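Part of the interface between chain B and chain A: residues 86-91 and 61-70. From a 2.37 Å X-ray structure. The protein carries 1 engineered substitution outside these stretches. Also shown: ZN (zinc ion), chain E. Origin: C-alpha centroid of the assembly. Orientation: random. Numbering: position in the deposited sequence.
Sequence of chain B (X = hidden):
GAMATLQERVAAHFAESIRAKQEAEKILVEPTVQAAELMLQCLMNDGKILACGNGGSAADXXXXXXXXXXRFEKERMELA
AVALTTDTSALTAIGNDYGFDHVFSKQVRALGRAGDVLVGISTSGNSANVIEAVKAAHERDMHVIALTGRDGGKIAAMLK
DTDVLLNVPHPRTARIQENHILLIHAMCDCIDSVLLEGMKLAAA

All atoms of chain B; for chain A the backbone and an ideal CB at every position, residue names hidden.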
# COMPACT_ATOMS: atom_id res chain seq x y z
N THR B 86 0.62 -1.57 -5.83
CA THR B 86 0.72 -0.79 -4.58
C THR B 86 -0.45 0.16 -4.31
O THR B 86 -0.82 0.35 -3.14
CB THR B 86 2.00 0.06 -4.55
OG1 THR B 86 1.97 1.03 -5.61
CG2 THR B 86 3.26 -0.83 -4.66
N ASP B 87 -0.98 0.79 -5.36
CA ASP B 87 -2.12 1.70 -5.22
C ASP B 87 -3.38 0.90 -4.95
O ASP B 87 -3.98 0.33 -5.86
CB ASP B 87 -2.28 2.58 -6.48
CG ASP B 87 -3.25 3.74 -6.27
OD1 ASP B 87 -4.04 3.69 -5.31
OD2 ASP B 87 -3.22 4.71 -7.07
N THR B 88 -3.78 0.87 -3.68
CA THR B 88 -4.93 0.06 -3.25
C THR B 88 -6.26 0.67 -3.63
O THR B 88 -7.25 -0.04 -3.67
CB THR B 88 -4.94 -0.24 -1.74
OG1 THR B 88 -5.01 0.98 -1.00
CG2 THR B 88 -3.69 -1.00 -1.32
N SER B 89 -6.30 1.98 -3.89
CA SER B 89 -7.50 2.59 -4.47
C SER B 89 -7.70 2.13 -5.92
O SER B 89 -8.83 1.90 -6.33
CB SER B 89 -7.46 4.12 -4.37
OG SER B 89 -7.52 4.56 -3.02
N ALA B 90 -6.60 1.95 -6.66
CA ALA B 90 -6.67 1.46 -8.05
C ALA B 90 -7.02 -0.02 -8.15
O ALA B 90 -7.83 -0.40 -8.98
CB ALA B 90 -5.36 1.72 -8.78
N LEU B 91 -6.39 -0.86 -7.32
CA LEU B 91 -6.63 -2.31 -7.36
C LEU B 91 -8.09 -2.61 -7.02
O LEU B 91 -8.76 -3.33 -7.75
CB LEU B 91 -5.71 -3.08 -6.39
CG LEU B 91 -4.17 -3.08 -6.54
CD1 LEU B 91 -3.54 -3.68 -5.29
CD2 LEU B 91 -3.66 -3.85 -7.75
N UNK A 61 -3.99 11.56 -2.23
CA UNK A 61 -3.12 11.36 -3.38
C UNK A 61 -3.49 10.10 -4.14
O UNK A 61 -3.60 10.13 -5.37
CB UNK A 61 -1.66 11.29 -2.94
N UNK A 62 -3.68 8.98 -3.42
CA UNK A 62 -4.00 7.71 -4.09
C UNK A 62 -5.45 7.66 -4.60
O UNK A 62 -5.72 6.96 -5.56
CB UNK A 62 -3.76 6.54 -3.13
N UNK A 63 -6.35 8.40 -3.95
CA UNK A 63 -7.73 8.63 -4.42
C UNK A 63 -7.73 9.36 -5.78
O UNK A 63 -8.36 8.91 -6.73
CB UNK A 63 -8.51 9.44 -3.39
N UNK A 64 -7.01 10.47 -5.86
CA UNK A 64 -6.82 11.20 -7.12
C UNK A 64 -6.27 10.32 -8.25
O UNK A 64 -6.85 10.25 -9.31
CB UNK A 64 -5.87 12.38 -6.89
N UNK A 65 -5.15 9.65 -8.00
CA UNK A 65 -4.52 8.77 -8.99
C UNK A 65 -5.41 7.62 -9.43
O UNK A 65 -5.42 7.26 -10.61
CB UNK A 65 -3.22 8.21 -8.42
N UNK A 66 -6.16 7.03 -8.51
CA UNK A 66 -7.10 5.95 -8.84
C UNK A 66 -8.27 6.38 -9.75
O UNK A 66 -8.72 5.61 -10.61
CB UNK A 66 -7.67 5.37 -7.54
N UNK A 67 -8.76 7.60 -9.58
CA UNK A 67 -9.78 8.14 -10.50
C UNK A 67 -9.24 8.53 -11.89
O UNK A 67 -9.99 8.58 -12.85
CB UNK A 67 -10.43 9.37 -9.86
N UNK A 68 -7.94 8.77 -12.00
CA UNK A 68 -7.30 8.97 -13.32
C UNK A 68 -7.08 7.64 -14.05
O UNK A 68 -7.31 7.56 -15.24
CB UNK A 68 -5.96 9.69 -13.16
N UNK A 69 -6.62 6.62 -13.35
CA UNK A 69 -6.31 5.33 -13.99
C UNK A 69 -7.55 4.48 -14.31
O UNK A 69 -7.48 3.63 -15.21
CB UNK A 69 -5.38 4.53 -13.08
N UNK A 70 -8.66 4.69 -13.60
CA UNK A 70 -9.94 4.04 -13.90
C UNK A 70 -10.78 4.83 -14.88
O UNK A 70 -11.75 5.49 -14.49
CB UNK A 70 -10.74 3.82 -12.61
ZN ZN E . -13.74 10.05 -5.65

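Chain A runs as a helix across the start of a helix in chain B, where Asp87(B) holds the N-cap position and Thr88(B) and Ser89(B) offer hydroxyl oxygens.

At position 61 nothing of chain B lies within 5.5 Å of the ideal CB, so this contact sets no demand; the residue is Ala61(A).

Position 62 is more telling. Its CA-to-CB bond points toward chain B, and the ideal CB is 3.6 Å from Asp87(B) OD1 and 4.3 Å from Ser89(B) OG. The hydroxyls of Thr88(B) and Ser89(B) lie farther on, so a polar side chain with some reach would suit, whether amide or basic; an acid would have to sit near the carboxylate of Asp87(B). The residue is Gln62(A). With chi1 at 75° (p) and chi2 at 172° (t), its amide reaches both hydroxyls: NE2 donates to Thr88(B) OG1 at 2.9 Å and to Ser89(B) OG at 3.1 Å. One NH2 group has two hydrogens, enough for both bonds.

Positions 63 and 64 direct CB away from chain B and leave the choice wide, although the zinc ion lies on the side of 63 and invites a ligand. His63(A) binds it, NE2 to ZN at 2.2 Å; at 64 the residue is Phe64(A).

At position 65 CB points sideways, with the ideal CB 3.7 Å from Asp87(B) OD2. A small side chain fits without strain, and a polar one could address the carboxylate. Ala65(A) places only its methyl there, CB to Asp87(B) OD2 at 3.8 Å.

Position 66 points straight at chain B, and here space is scarce: the ideal CB is already 3.4 Å from Ser89(B) CB and 3.7 Å from Ala90(B) N. Glycine or alanine are the natural candidates. Ala66(A) packs its CB 3.4 Å from Ser89(B) CB and 4.4 Å from Ala90(B) CB, letting the backbones approach to 4.6 Å between Ala66(A) CA and Ala90(B) CA.

Positions 67 and 68 are out of reach of chain B. One turn after 63, position 67 could supply a second metal ligand, and Glu67(A) does, OE2 to ZN at 2.0 Å. The other is Met68(A).

Position 69 faces chain B again, more loosely, its ideal CB 5.1 Å from Ala90(B) CB; several small or medium side chains would fit. Thr69(A) brings OG1 to 4.0 Å from Ala90(B) CB, while OG1 donates to Ala65(A) O at 3.2 Å.

Position 70 has room for a side chain, yet the residue is Gly70(A).

Chain A 61-70: AQHFAAEMTG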
# COMPACT_ATOMS: atom_id res chain seq x y z
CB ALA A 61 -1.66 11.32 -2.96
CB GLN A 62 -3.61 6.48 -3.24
CG GLN A 62 -4.48 6.12 -2.05
CD GLN A 62 -4.07 4.79 -1.43
OE1 GLN A 62 -2.90 4.58 -1.07
NE2 GLN A 62 -5.03 3.88 -1.30
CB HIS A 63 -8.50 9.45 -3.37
CG HIS A 63 -9.98 9.58 -3.60
ND1 HIS A 63 -10.88 9.57 -2.56
CD2 HIS A 63 -10.71 9.76 -4.73
CE1 HIS A 63 -12.10 9.72 -3.03
NE2 HIS A 63 -12.03 9.84 -4.34
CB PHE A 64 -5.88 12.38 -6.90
CG PHE A 64 -5.44 13.03 -8.17
CD1 PHE A 64 -6.36 13.71 -8.96
CD2 PHE A 64 -4.12 12.95 -8.59
CE1 PHE A 64 -5.96 14.31 -10.15
CE2 PHE A 64 -3.71 13.55 -9.77
CZ PHE A 64 -4.63 14.23 -10.55
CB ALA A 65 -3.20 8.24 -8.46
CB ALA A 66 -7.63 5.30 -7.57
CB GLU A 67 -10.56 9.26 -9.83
CG GLU A 67 -11.45 8.71 -8.72
CD GLU A 67 -12.39 9.74 -8.13
OE1 GLU A 67 -12.10 10.95 -8.25
OE2 GLU A 67 -13.41 9.34 -7.53
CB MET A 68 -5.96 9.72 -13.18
CG MET A 68 -6.05 11.15 -12.64
SD MET A 68 -7.07 12.26 -13.65
CE MET A 68 -6.04 13.73 -13.75
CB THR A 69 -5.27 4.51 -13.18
OG1 THR A 69 -5.72 4.30 -11.83
CG2 THR A 69 -3.93 5.25 -13.17
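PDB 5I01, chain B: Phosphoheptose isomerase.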